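Local coordinates for protein uncharacterized ACR, COG1565 superfamily (Burkholderia thailandensis, PDB 4F3N) that binds S-adenosyl-L-homocysteine, has the fold of the S-adenosylmethionine-dependent methyltransferases and possibly methylates arginine residues of proteins, at residues 355-361 with 408-414; 212-218 with 295-299; 46-50 with 330-334; 77-83 with 219-224; 179-183 with 198-202. One frame throughout, in Å; residues are numbered along the deposited sequence. Where two conformers were deposited one is given.

Contact 1 (355-361 with 408-414)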
# COMPACT_ATOMS: atom_id res chain seq x y z
N ALA A 355 -5.02 13.90 -13.70
CA ALA A 355 -5.92 12.74 -13.88
C ALA A 355 -7.28 13.09 -13.27
O ALA A 355 -7.41 13.96 -12.45
CB ALA A 355 -5.36 11.46 -13.22
N ASP A 356 -8.31 12.41 -13.76
CA ASP A 356 -9.62 12.42 -13.18
C ASP A 356 -9.69 11.48 -12.00
O ASP A 356 -9.03 10.44 -12.00
CB ASP A 356 -10.62 11.96 -14.25
CG ASP A 356 -10.58 12.85 -15.51
OD1 ASP A 356 -10.51 14.09 -15.32
OD2 ASP A 356 -10.56 12.33 -16.65
N LEU A 357 -10.54 11.82 -11.03
CA LEU A 357 -10.88 10.87 -9.97
C LEU A 357 -11.99 10.00 -10.52
O LEU A 357 -13.06 10.48 -10.82
CB LEU A 357 -11.35 11.56 -8.72
CG LEU A 357 -11.80 10.68 -7.55
CD1 LEU A 357 -10.60 9.97 -6.97
CD2 LEU A 357 -12.48 11.54 -6.48
N LEU A 358 -11.71 8.72 -10.66
CA LEU A 358 -12.65 7.73 -11.17
C LEU A 358 -13.56 7.20 -10.07
O LEU A 358 -14.71 6.93 -10.33
CB LEU A 358 -11.86 6.59 -11.84
CG LEU A 358 -12.66 5.54 -12.56
CD1 LEU A 358 -13.51 6.16 -13.68
CD2 LEU A 358 -11.71 4.42 -13.03
N GLY A 359 -13.07 7.09 -8.84
CA GLY A 359 -13.91 6.77 -7.70
C GLY A 359 -13.13 6.65 -6.42
O GLY A 359 -11.90 6.59 -6.46
N TYR A 360 -13.85 6.58 -5.31
CA TYR A 360 -13.33 6.37 -3.94
C TYR A 360 -14.45 5.75 -3.10
O TYR A 360 -15.51 6.34 -2.97
CB TYR A 360 -12.81 7.67 -3.29
CG TYR A 360 -12.57 7.50 -1.86
CD1 TYR A 360 -11.49 6.77 -1.42
CD2 TYR A 360 -13.48 7.94 -0.93
CE1 TYR A 360 -11.30 6.52 -0.08
CE2 TYR A 360 -13.29 7.70 0.40
CZ TYR A 360 -12.20 6.99 0.83
OH TYR A 360 -12.00 6.70 2.15
N THR A 361 -14.22 4.55 -2.58
CA THR A 361 -15.22 3.91 -1.74
C THR A 361 -14.56 2.86 -0.88
O THR A 361 -13.33 2.66 -0.97
CB THR A 361 -16.40 3.35 -2.58
OG1 THR A 361 -17.49 3.05 -1.69
CG2 THR A 361 -15.95 2.12 -3.36
N LYS A 408 -9.93 0.60 1.60
CA LYS A 408 -10.57 1.51 0.66
C LYS A 408 -9.98 1.25 -0.71
O LYS A 408 -8.89 0.69 -0.84
CB LYS A 408 -10.33 2.99 1.00
CG LYS A 408 -10.58 3.37 2.46
CD LYS A 408 -12.06 3.19 2.85
CE LYS A 408 -12.36 3.83 4.22
NZ LYS A 408 -11.71 3.12 5.37
N VAL A 409 -10.76 1.60 -1.73
CA VAL A 409 -10.24 1.65 -3.09
C VAL A 409 -10.39 3.06 -3.62
O VAL A 409 -11.51 3.61 -3.59
CB VAL A 409 -10.99 0.69 -4.01
CG1 VAL A 409 -10.35 0.70 -5.38
CG2 VAL A 409 -10.99 -0.77 -3.43
N ILE A 410 -9.29 3.62 -4.13
CA ILE A 410 -9.31 4.89 -4.87
C ILE A 410 -8.79 4.63 -6.29
O ILE A 410 -7.91 3.80 -6.48
CB ILE A 410 -8.52 6.00 -4.13
CG1 ILE A 410 -8.85 7.38 -4.70
CG2 ILE A 410 -6.99 5.76 -4.17
CD1 ILE A 410 -8.51 8.51 -3.70
N ALA A 411 -9.39 5.27 -7.29
CA ALA A 411 -8.96 5.10 -8.65
C ALA A 411 -8.92 6.44 -9.38
O ALA A 411 -9.76 7.30 -9.13
CB ALA A 411 -9.87 4.13 -9.38
N PHE A 412 -7.95 6.57 -10.26
CA PHE A 412 -7.76 7.71 -11.14
C PHE A 412 -7.80 7.25 -12.59
O PHE A 412 -7.53 6.07 -12.92
CB PHE A 412 -6.40 8.36 -10.84
CG PHE A 412 -6.23 8.80 -9.42
CD1 PHE A 412 -6.79 9.99 -9.00
CD2 PHE A 412 -5.56 8.00 -8.48
CE1 PHE A 412 -6.66 10.40 -7.68
CE2 PHE A 412 -5.43 8.42 -7.17
CZ PHE A 412 -5.95 9.63 -6.79
N SER A 413 -8.09 8.16 -13.50
CA SER A 413 -8.21 7.79 -14.89
C SER A 413 -7.88 8.93 -15.84
O SER A 413 -7.86 10.09 -15.46
CB SER A 413 -9.60 7.25 -15.22
OG SER A 413 -10.61 8.22 -14.95
N ARG A 414 -7.57 8.52 -17.05
CA ARG A 414 -7.49 9.43 -18.20
C ARG A 414 -8.11 8.72 -19.37
O ARG A 414 -7.84 7.55 -19.64
CB ARG A 414 -6.06 9.78 -18.54
CG ARG A 414 -5.35 10.52 -17.45
CD ARG A 414 -4.05 11.05 -18.02
NE ARG A 414 -3.17 11.62 -17.01
CZ ARG A 414 -2.99 12.91 -16.81
NH1 ARG A 414 -3.68 13.83 -17.49
NH2 ARG A 414 -2.10 13.31 -15.89
O HOH W 1 -10.90 9.59 -17.20
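L358 and G359 both face A411 across an antiparallel strand pair, which makes a classic beta bulge in the edge strand 356-362 of the seven-stranded methyltransferase sheet. Strand 407-414 is its inner neighbour, and the pair closes the sheet with the reversed final strand typical of class I methyltransferases. A411 O takes L358 N (2.9 Å) and, weakly, G359 N, while A411 N donates to G359 O; beyond the bulge T361 and V409 exchange two bonds.

The bulge leaves L357 and Y360 on one face with I410 and F412. L357 extends from the strand with CG anti to its backbone N (chi1 177°), which carries CD1 across the I410 side chain at about a right angle, 3.9 Å from I410 CG1. The same methyl lies 4.0 Å from F412 CE1, and H347 and V351 of helix 343-352 also touch L357. The Y360 ring runs obliquely to I410, whose CB meets the ring edge at CD1. Y360 OH lies along the bent chain of K408, 3.6 Å from K408 CE, while K408 NZ continues to the carbonyls of E405, L406 and G300. L358 points at the partner strand, its CB 4.0 Å from A411 CB. At the far end, a water donates to D356 OD2 at 2.8 Å and accepts from S413 OG at 2.7 Å.

Contact 2 (212-218 with 295-299). With EDO (1,2-ethanediol), chain D.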
# COMPACT_ATOMS: atom_id res chain seq x y z
N VAL A 212 -2.21 -1.07 -11.04
CA VAL A 212 -2.73 -1.66 -9.77
C VAL A 212 -1.68 -1.51 -8.65
O VAL A 212 -0.50 -1.85 -8.83
CB VAL A 212 -3.11 -3.14 -9.93
CG1 VAL A 212 -3.58 -3.70 -8.56
CG2 VAL A 212 -4.21 -3.33 -10.96
N GLY A 213 -2.07 -0.90 -7.52
CA GLY A 213 -1.18 -0.77 -6.37
C GLY A 213 -1.92 -1.29 -5.15
O GLY A 213 -2.71 -0.56 -4.56
N ASN A 214 -1.69 -2.55 -4.81
CA ASN A 214 -2.38 -3.21 -3.73
C ASN A 214 -1.53 -3.27 -2.47
O ASN A 214 -0.50 -3.95 -2.48
CB ASN A 214 -2.65 -4.62 -4.22
CG ASN A 214 -3.39 -5.43 -3.24
OD1 ASN A 214 -4.32 -4.96 -2.57
ND2 ASN A 214 -3.02 -6.75 -3.20
N GLU A 215 -1.93 -2.58 -1.41
CA GLU A 215 -1.12 -2.46 -0.22
C GLU A 215 0.33 -2.04 -0.47
O GLU A 215 1.27 -2.60 0.14
CB GLU A 215 -1.21 -3.78 0.56
CG GLU A 215 -2.53 -3.88 1.27
CD GLU A 215 -2.61 -5.08 2.20
OE1 GLU A 215 -1.91 -5.05 3.19
OE2 GLU A 215 -3.29 -6.04 1.84
N VAL A 216 0.53 -1.07 -1.36
CA VAL A 216 1.85 -0.51 -1.57
C VAL A 216 2.01 0.88 -0.98
O VAL A 216 3.12 1.20 -0.52
CB VAL A 216 2.29 -0.54 -3.06
CG1 VAL A 216 2.33 -1.99 -3.57
CG2 VAL A 216 1.38 0.26 -3.95
N LEU A 217 0.94 1.67 -0.93
CA LEU A 217 1.04 3.02 -0.36
C LEU A 217 1.36 2.99 1.13
O LEU A 217 2.17 3.85 1.62
CB LEU A 217 -0.23 3.81 -0.62
CG LEU A 217 -0.59 4.13 -2.09
CD1 LEU A 217 -1.92 4.86 -2.12
CD2 LEU A 217 0.50 4.90 -2.87
N ASP A 218 0.84 1.97 1.82
CA ASP A 218 1.01 1.84 3.27
C ASP A 218 2.45 1.55 3.68
O ASP A 218 2.77 1.73 4.84
CB ASP A 218 0.05 0.81 3.86
CG ASP A 218 0.31 -0.58 3.37
OD1 ASP A 218 1.48 -1.02 3.46
OD2 ASP A 218 -0.63 -1.27 2.88
N PHE A 295 -5.70 1.99 -9.93
CA PHE A 295 -6.42 1.59 -8.72
C PHE A 295 -5.42 1.41 -7.59
O PHE A 295 -4.45 0.68 -7.77
CB PHE A 295 -7.10 0.25 -8.91
CG PHE A 295 -8.20 0.24 -9.98
CD1 PHE A 295 -9.55 0.41 -9.63
CD2 PHE A 295 -7.88 0.04 -11.29
CE1 PHE A 295 -10.56 0.36 -10.57
CE2 PHE A 295 -8.87 -0.00 -12.25
CZ PHE A 295 -10.21 0.15 -11.88
N PHE A 296 -5.67 2.06 -6.45
CA PHE A 296 -4.94 1.83 -5.21
C PHE A 296 -5.85 1.27 -4.16
O PHE A 296 -6.91 1.83 -3.92
CB PHE A 296 -4.26 3.11 -4.74
CG PHE A 296 -3.28 3.66 -5.73
CD1 PHE A 296 -2.01 3.09 -5.88
CD2 PHE A 296 -3.63 4.71 -6.54
CE1 PHE A 296 -1.09 3.62 -6.80
CE2 PHE A 296 -2.74 5.20 -7.50
CZ PHE A 296 -1.48 4.66 -7.61
N ILE A 297 -5.48 0.13 -3.59
CA ILE A 297 -6.24 -0.56 -2.57
C ILE A 297 -5.41 -0.51 -1.30
O ILE A 297 -4.24 -0.93 -1.31
CB ILE A 297 -6.46 -2.04 -2.94
CG1 ILE A 297 -7.14 -2.11 -4.34
CG2 ILE A 297 -7.35 -2.74 -1.87
CD1 ILE A 297 -6.27 -2.78 -5.38
N ASP A 298 -5.98 0.00 -0.23
CA ASP A 298 -5.23 0.09 1.02
C ASP A 298 -6.11 0.48 2.17
O ASP A 298 -7.22 1.00 2.01
CB ASP A 298 -4.08 1.10 0.86
CG ASP A 298 -2.75 0.61 1.36
OD1 ASP A 298 -2.70 -0.08 2.42
OD2 ASP A 298 -1.73 0.92 0.69
N TYR A 299 -5.58 0.24 3.36
CA TYR A 299 -6.24 0.67 4.58
C TYR A 299 -5.93 2.12 4.91
O TYR A 299 -4.79 2.62 4.76
CB TYR A 299 -5.89 -0.27 5.72
CG TYR A 299 -4.41 -0.65 5.85
CD1 TYR A 299 -3.90 -1.80 5.22
CD2 TYR A 299 -3.54 0.12 6.59
CE1 TYR A 299 -2.58 -2.18 5.36
CE2 TYR A 299 -2.18 -0.25 6.71
CZ TYR A 299 -1.72 -1.40 6.10
OH TYR A 299 -0.40 -1.76 6.21
C1 EDO D . -6.50 -10.02 -0.99
O1 EDO D . -6.76 -9.21 0.12
C2 EDO D . -5.82 -9.15 -2.03
O2 EDO D . -4.48 -8.82 -1.64
O HOH W 2 -1.73 0.72 -2.11
O HOH W 3 0.24 -4.01 4.56
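G213 N donates to F295 O, I297 N to G213 O and E215 N to I297 O (2.8 Å), so the parallel strands 210-214 and 293-298 are joined to one residue beyond the end of the first. There the chain turns, and D298 takes over as acceptor. Its OD2 receives D218 N at 3.0 Å from above the carboxylate plane, while OD1 uses its anti lone pair for Y299 N. A water accepts from V216 N and lies 2.9 Å from G213 O and 2.8 Å from D298 OD2. D218 CG sits between backbone N and carbonyl carbon (chi1 65°), which sets D218 OD2 2.4 Å from D298 OD1, with the carboxylate planes 80° apart. A second water lies 2.8 Å from E215 OE1 and near Y299 OH; E215 OE1 also bonds T113 OG1. N214 ND2 donates to 1,2-ethanediol O2 at 3.0 Å. N214 and T113 bind S-adenosyl-L-homocysteine in this protein, so these carboxyl ends of parallel strands border the cofactor site of a Rossmann-like methyltransferase.

Contact 3 (46-50 with 330-334)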
# COMPACT_ATOMS: atom_id res chain seq x y z
N SER A 46 5.64 -10.89 25.22
CA SER A 46 7.11 -11.19 25.12
C SER A 46 7.60 -11.04 23.69
O SER A 46 6.83 -11.01 22.72
CB SER A 46 7.43 -12.60 25.62
OG SER A 46 7.07 -13.57 24.65
N LEU A 47 8.91 -10.98 23.54
CA LEU A 47 9.47 -10.69 22.26
C LEU A 47 10.48 -11.77 21.92
O LEU A 47 11.55 -11.77 22.50
CB LEU A 47 10.15 -9.34 22.34
CG LEU A 47 10.60 -8.75 21.03
CD1 LEU A 47 9.34 -8.34 20.25
CD2 LEU A 47 11.51 -7.54 21.30
N PRO A 48 10.14 -12.70 21.01
CA PRO A 48 11.06 -13.78 20.64
C PRO A 48 12.35 -13.25 20.04
O PRO A 48 12.36 -12.22 19.34
CB PRO A 48 10.28 -14.56 19.60
CG PRO A 48 8.86 -14.30 19.95
CD PRO A 48 8.84 -12.86 20.34
N VAL A 49 13.45 -13.92 20.37
CA VAL A 49 14.75 -13.56 19.87
C VAL A 49 14.97 -14.30 18.56
O VAL A 49 14.79 -15.53 18.50
CB VAL A 49 15.82 -13.97 20.88
CG1 VAL A 49 17.20 -13.67 20.33
CG2 VAL A 49 15.55 -13.28 22.21
N PRO A 50 15.39 -13.58 17.50
CA PRO A 50 15.65 -14.28 16.22
C PRO A 50 16.85 -15.22 16.28
O PRO A 50 17.70 -15.08 17.15
CB PRO A 50 15.99 -13.15 15.22
CG PRO A 50 15.84 -11.88 15.96
CD PRO A 50 15.64 -12.12 17.42
N VAL A 330 12.22 -2.20 17.19
CA VAL A 330 12.38 -3.68 17.36
C VAL A 330 13.03 -4.30 16.10
O VAL A 330 12.59 -4.07 14.96
CB VAL A 330 11.02 -4.35 17.68
CG1 VAL A 330 11.10 -5.88 17.51
CG2 VAL A 330 10.54 -3.94 19.07
N TYR A 331 14.08 -5.08 16.32
CA TYR A 331 14.79 -5.85 15.30
C TYR A 331 14.71 -5.25 13.89
O TYR A 331 14.01 -5.77 13.03
CB TYR A 331 14.32 -7.31 15.31
CG TYR A 331 14.67 -8.02 16.59
CD1 TYR A 331 16.00 -8.15 16.98
CD2 TYR A 331 13.67 -8.50 17.43
CE1 TYR A 331 16.33 -8.76 18.19
CE2 TYR A 331 14.00 -9.11 18.63
CZ TYR A 331 15.32 -9.21 19.01
OH TYR A 331 15.64 -9.85 20.20
N PRO A 332 15.42 -4.12 13.67
CA PRO A 332 15.49 -3.54 12.33
C PRO A 332 15.77 -4.60 11.24
O PRO A 332 16.70 -5.39 11.37
CB PRO A 332 16.65 -2.55 12.43
CG PRO A 332 16.64 -2.12 13.84
CD PRO A 332 16.25 -3.37 14.63
N GLY A 333 14.97 -4.58 10.20
CA GLY A 333 15.15 -5.51 9.09
C GLY A 333 14.33 -6.78 9.24
O GLY A 333 14.21 -7.55 8.26
N LEU A 334 13.80 -7.06 10.43
CA LEU A 334 13.07 -8.31 10.68
C LEU A 334 11.58 -8.12 10.93
O LEU A 334 10.85 -9.08 11.18
CB LEU A 334 13.68 -9.09 11.84
CG LEU A 334 15.18 -9.37 11.76
CD1 LEU A 334 15.63 -10.18 12.99
CD2 LEU A 334 15.55 -10.09 10.47
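P50 stands with its CD edge over one face of the ring of Y331, the residue with the most surface buried here, in a CH-pi contact between the N-terminal segment and the loop before strand 336-342. P50 CD is 3.6 Å from the ring centroid, 22° off the normal, and is displaced toward the hydroxyl side, 3.3 Å from Y331 CZ. With CG anti to its carbonyl carbon (chi1 -65°), Y331 sends its ring out from the turn toward 46-50. The pyrrolidine is shared with L334, whose CD1 packs tightly at 3.4 Å from P50 CG. Y331 and L334 bracket a type II beta turn closed by L334 N donating to Y331 O, and this turn brings both side chains to the one proline.

L47 buries nearly as much as P50. Its CD2 slides past the ring 4.0 Å from Y331 CE2, and its CD1 meets V330 CG1 tip to tip at 4.1 Å. The P48 carbonyl oxygen sits obliquely to the same ring, 3.6 Å from Y331 CE2. Y320 also meets the Y331 ring, while L55 and S58 of helix 52-71 touch Y331. The polar bonds here go to other parts: P48 O to Y320 OH, P332 O to S58 OG. No hydrogen bond crosses between the two segments, so their direct contact rests on apolar fit and one proline-aromatic contact.

Contact 4 (77-83 with 219-224)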
# COMPACT_ATOMS: atom_id res chain seq x y z
N PRO A 77 15.30 12.18 10.01
CA PRO A 77 13.83 12.04 9.98
C PRO A 77 13.38 10.56 10.01
O PRO A 77 14.14 9.67 9.62
CB PRO A 77 13.43 12.75 8.69
CG PRO A 77 14.64 12.81 7.86
CD PRO A 77 15.85 12.71 8.74
N PHE A 78 12.15 10.30 10.47
CA PHE A 78 11.67 8.93 10.54
C PHE A 78 11.58 8.29 9.16
O PHE A 78 11.78 7.07 9.01
CB PHE A 78 10.33 8.85 11.24
CG PHE A 78 9.90 7.45 11.52
CD1 PHE A 78 8.91 6.86 10.76
CD2 PHE A 78 10.56 6.68 12.50
CE1 PHE A 78 8.54 5.56 10.98
CE2 PHE A 78 10.21 5.36 12.68
CZ PHE A 78 9.21 4.80 11.91
N SER A 79 11.30 9.11 8.16
CA SER A 79 11.21 8.61 6.75
C SER A 79 12.50 7.90 6.35
O SER A 79 12.50 6.89 5.64
CB SER A 79 10.91 9.76 5.78
OG SER A 79 11.77 10.89 6.01
N ARG A 80 13.62 8.47 6.78
CA ARG A 80 14.93 7.95 6.38
C ARG A 80 15.18 6.60 7.11
O ARG A 80 15.66 5.64 6.53
CB ARG A 80 16.01 8.95 6.71
CG ARG A 80 17.41 8.44 6.41
CD ARG A 80 17.64 8.07 4.96
NE ARG A 80 19.03 7.67 4.82
CZ ARG A 80 19.54 7.13 3.73
NH1 ARG A 80 18.79 6.92 2.64
NH2 ARG A 80 20.82 6.77 3.74
N TYR A 81 14.88 6.60 8.41
CA TYR A 81 14.93 5.38 9.20
C TYR A 81 14.09 4.29 8.56
O TYR A 81 14.56 3.16 8.33
CB TYR A 81 14.49 5.66 10.66
CG TYR A 81 14.44 4.41 11.48
CD1 TYR A 81 15.58 3.93 12.11
CD2 TYR A 81 13.26 3.67 11.59
CE1 TYR A 81 15.54 2.74 12.86
CE2 TYR A 81 13.23 2.49 12.29
CZ TYR A 81 14.36 2.01 12.89
OH TYR A 81 14.31 0.81 13.60
N MET A 82 12.84 4.62 8.27
CA MET A 82 11.91 3.65 7.73
C MET A 82 12.38 3.19 6.35
O MET A 82 12.33 2.01 6.03
CB MET A 82 10.52 4.28 7.62
CG MET A 82 9.44 3.28 7.30
SD MET A 82 7.86 4.12 7.42
CE MET A 82 6.88 3.09 6.34
N GLU A 83 12.88 4.13 5.55
CA GLU A 83 13.38 3.74 4.21
C GLU A 83 14.47 2.69 4.33
O GLU A 83 14.48 1.67 3.59
CB GLU A 83 13.89 4.94 3.44
CG GLU A 83 14.58 4.58 2.10
CD GLU A 83 15.27 5.78 1.48
OE1 GLU A 83 15.21 6.90 2.06
OE2 GLU A 83 15.93 5.61 0.43
N ALA A 219 3.30 1.15 2.74
CA ALA A 219 4.70 0.75 3.09
C ALA A 219 5.71 1.75 2.59
O ALA A 219 6.92 1.55 2.73
CB ALA A 219 5.02 -0.61 2.51
N MET A 220 5.21 2.86 2.04
CA MET A 220 6.10 3.95 1.64
C MET A 220 6.47 4.82 2.85
O MET A 220 5.67 5.01 3.76
CB MET A 220 5.48 4.73 0.52
CG MET A 220 5.32 3.83 -0.69
SD MET A 220 4.66 4.63 -2.13
CE MET A 220 4.57 3.27 -3.29
N PRO A 221 7.73 5.28 2.88
CA PRO A 221 8.19 5.94 4.10
C PRO A 221 7.31 7.11 4.50
O PRO A 221 6.87 7.89 3.65
CB PRO A 221 9.59 6.43 3.69
CG PRO A 221 10.06 5.45 2.71
CD PRO A 221 8.84 5.01 1.95
N VAL A 222 7.07 7.22 5.80
CA VAL A 222 6.32 8.36 6.34
C VAL A 222 7.23 9.19 7.24
O VAL A 222 8.23 8.67 7.75
CB VAL A 222 5.07 7.93 7.14
CG1 VAL A 222 4.08 7.18 6.23
CG2 VAL A 222 5.43 7.07 8.39
N ARG A 223 6.90 10.47 7.39
CA ARG A 223 7.53 11.27 8.43
C ARG A 223 6.55 11.32 9.61
O ARG A 223 5.35 11.14 9.44
CB ARG A 223 7.92 12.65 7.89
CG ARG A 223 9.15 12.57 7.00
CD ARG A 223 9.42 13.83 6.17
NE ARG A 223 10.37 14.73 6.79
CZ ARG A 223 11.62 14.98 6.35
NH1 ARG A 223 12.10 14.42 5.24
NH2 ARG A 223 12.39 15.82 7.02
N LEU A 224 7.07 11.51 10.81
CA LEU A 224 6.24 11.66 11.97
C LEU A 224 6.25 13.10 12.43
O LEU A 224 7.28 13.80 12.40
CB LEU A 224 6.75 10.75 13.07
CG LEU A 224 6.76 9.24 12.72
CD1 LEU A 224 7.38 8.37 13.81
CD2 LEU A 224 5.33 8.76 12.47
O HOH W 4 10.05 12.26 10.73
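S79 and P221 bring their backbones closest, CA to CA 4.8 Å, where the first turn of helix 78-87 lies against the extended segment that leads into strand 223-228. The contact packs this helix, with P77 at its N-cap position, onto the five-stranded antiparallel sheet that accompanies the methyltransferase core.

L224 covers one face of the F78 ring in a CH-pi contact, its CD1 3.8 Å from the ring centroid and 20° off the normal. F78 reaches it because CG is anti to the backbone N (chi1 -171°), which swings the ring off the helix toward the strand. V222 O approaches the edge of that ring, near its plane. At the helix start, in one of the two conformers of R223, P77 CB sits over the centre of the R223 guanidinium, 3.6 Å above its plane; the two side chains lie side by side, pointing the same way. A bend at chi3 sets the guanidinium against the proline, and E234 forms a salt bridge with R223 NE. In that conformer S79 OG lies 3.3 Å from R223 CG. P221 CG packs 3.9 Å from E83 CB. A water accepts from both F78 N and L224 N. Deeper in, the extended M82 puts its sulfur under the loop, where V222 N donates a weak hydrogen bond to M82 SD at 3.6 Å.

Contact 5 (179-183 with 198-202)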
# COMPACT_ATOMS: atom_id res chain seq x y z
N ARG A 179 11.22 -10.23 -7.73
CA ARG A 179 10.77 -10.90 -8.95
C ARG A 179 11.03 -12.41 -9.01
O ARG A 179 10.27 -13.11 -9.64
CB ARG A 179 11.28 -10.20 -10.21
CG ARG A 179 12.77 -10.19 -10.43
CD ARG A 179 13.08 -9.22 -11.55
NE ARG A 179 12.96 -7.81 -11.16
CZ ARG A 179 13.30 -6.81 -11.95
NH1 ARG A 179 13.75 -7.05 -13.18
NH2 ARG A 179 13.22 -5.56 -11.54
N ALA A 180 12.07 -12.92 -8.35
CA ALA A 180 12.30 -14.37 -8.40
C ALA A 180 11.13 -15.15 -7.85
O ALA A 180 10.67 -16.10 -8.49
CB ALA A 180 13.62 -14.76 -7.64
N ARG A 181 10.63 -14.77 -6.68
CA ARG A 181 9.48 -15.46 -6.12
C ARG A 181 8.21 -15.25 -6.96
O ARG A 181 7.43 -16.19 -7.14
CB ARG A 181 9.23 -15.09 -4.66
CG ARG A 181 8.12 -15.92 -4.01
CD ARG A 181 8.60 -16.71 -2.80
NE ARG A 181 7.48 -17.18 -1.98
CZ ARG A 181 7.11 -16.68 -0.78
NH1 ARG A 181 7.75 -15.65 -0.22
NH2 ARG A 181 6.05 -17.22 -0.15
N GLN A 182 8.02 -14.03 -7.48
CA GLN A 182 6.88 -13.74 -8.34
C GLN A 182 6.86 -14.65 -9.59
O GLN A 182 5.82 -15.20 -9.96
CB GLN A 182 6.89 -12.27 -8.77
CG GLN A 182 6.67 -11.32 -7.61
CD GLN A 182 6.99 -9.87 -7.90
OE1 GLN A 182 7.55 -9.54 -8.96
NE2 GLN A 182 6.65 -8.98 -6.94
N ARG A 183 8.02 -14.81 -10.21
CA ARG A 183 8.17 -15.64 -11.40
C ARG A 183 7.82 -17.09 -11.08
O ARG A 183 7.15 -17.74 -11.85
CB ARG A 183 9.63 -15.53 -11.90
CG ARG A 183 9.98 -16.44 -13.05
CD ARG A 183 11.37 -16.05 -13.54
NE ARG A 183 11.75 -16.84 -14.68
CZ ARG A 183 12.50 -17.93 -14.61
NH1 ARG A 183 13.01 -18.32 -13.44
NH2 ARG A 183 12.80 -18.59 -15.71
N ARG A 198 6.25 -9.14 -17.72
CA ARG A 198 7.57 -8.56 -17.82
C ARG A 198 7.82 -7.74 -16.57
O ARG A 198 6.86 -7.14 -16.01
CB ARG A 198 7.70 -7.69 -19.07
CG ARG A 198 7.66 -8.45 -20.39
CD ARG A 198 8.88 -9.32 -20.56
NE ARG A 198 8.86 -10.02 -21.85
CZ ARG A 198 8.21 -11.15 -22.10
NH1 ARG A 198 7.49 -11.76 -21.17
NH2 ARG A 198 8.28 -11.70 -23.33
N TRP A 199 9.06 -7.70 -16.12
CA TRP A 199 9.42 -6.94 -14.94
C TRP A 199 10.21 -5.69 -15.30
O TRP A 199 11.05 -5.70 -16.20
CB TRP A 199 10.25 -7.81 -14.02
CG TRP A 199 9.45 -8.83 -13.25
CD1 TRP A 199 8.96 -8.73 -11.93
CD2 TRP A 199 8.99 -10.16 -13.71
NE1 TRP A 199 8.27 -9.84 -11.59
CE2 TRP A 199 8.27 -10.75 -12.60
CE3 TRP A 199 9.15 -10.89 -14.88
CZ2 TRP A 199 7.72 -12.01 -12.67
CZ3 TRP A 199 8.57 -12.16 -14.96
CH2 TRP A 199 7.86 -12.70 -13.86
N LEU A 200 9.89 -4.61 -14.60
CA LEU A 200 10.50 -3.31 -14.79
C LEU A 200 11.28 -2.88 -13.57
O LEU A 200 10.87 -3.17 -12.45
CB LEU A 200 9.40 -2.28 -15.03
CG LEU A 200 8.43 -2.51 -16.17
CD1 LEU A 200 7.39 -1.41 -16.15
CD2 LEU A 200 9.16 -2.55 -17.52
N ASP A 201 12.37 -2.14 -13.79
CA ASP A 201 13.20 -1.66 -12.70
C ASP A 201 12.73 -0.28 -12.18
O ASP A 201 13.16 0.15 -11.11
CB ASP A 201 14.64 -1.52 -13.17
CG ASP A 201 15.25 -2.86 -13.58
OD1 ASP A 201 14.63 -3.89 -13.31
OD2 ASP A 201 16.35 -2.88 -14.17
N ALA A 202 11.89 0.39 -12.95
CA ALA A 202 11.39 1.72 -12.58
C ALA A 202 10.09 1.99 -13.31
O ALA A 202 9.79 1.34 -14.30
CB ALA A 202 12.41 2.78 -12.93
O HOH W 5 13.77 -5.33 -15.84
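D201 OD1 takes two donors from one arginine: it lies in the guanidinium plane of R179, 2.8 Å from R179 NH2, and receives R179 NH1 in a weaker bond at 3.3 Å. The salt bridge ties helix 179-189 to the loop just past strand 197-200. R179 also reaches D173 through NE, so its charge faces two acids. A water accepts from R179 NH1 and donates to W199 O. R179 CG sits between its backbone N and carbonyl carbon (chi1 65°), which lays the chain along the indole: the guanidinium lies over W199 CB, its plane 21° from that of the ring. R179 CB sits over the five-membered ring of W199, 3.5 Å from its centroid in a CH-pi contact. W199 NE1 donates to Q182 OE1 at 2.7 Å, with amide and ring nearly coplanar. Q182 NE2 bonds to the carbonyls of G145 and G147, in what resembles the glycine-rich loop of Rossmann-type folds. A helix thus packs on its following strand in a beta-alpha-beta unit of the methyltransferase sheet.

How the contacts relate
From the N terminus, 46-50 opens contact 3, which closes only at 330-334 and so encloses contacts 2, 4 and 5. Contact 4 opens at 77-83 and closes at 219-224, with contact 5 nested within it as the short loop of one beta-alpha-beta unit. Contact 2 opens at 212-218 and closes at 295-299, crossing contact 4; their segments adjoin at 218 and 219, carrying the chain from the central sheet to the antiparallel one. Contact 1 comes last, in series. Contacts 5, 2 and 1 share the seven-stranded sheet, spanning one edge, the middle and the other edge, and contact 1 touches contact 2 through neighbouring strands. Contacts 3 and 4 meet where P332 packs on Y81.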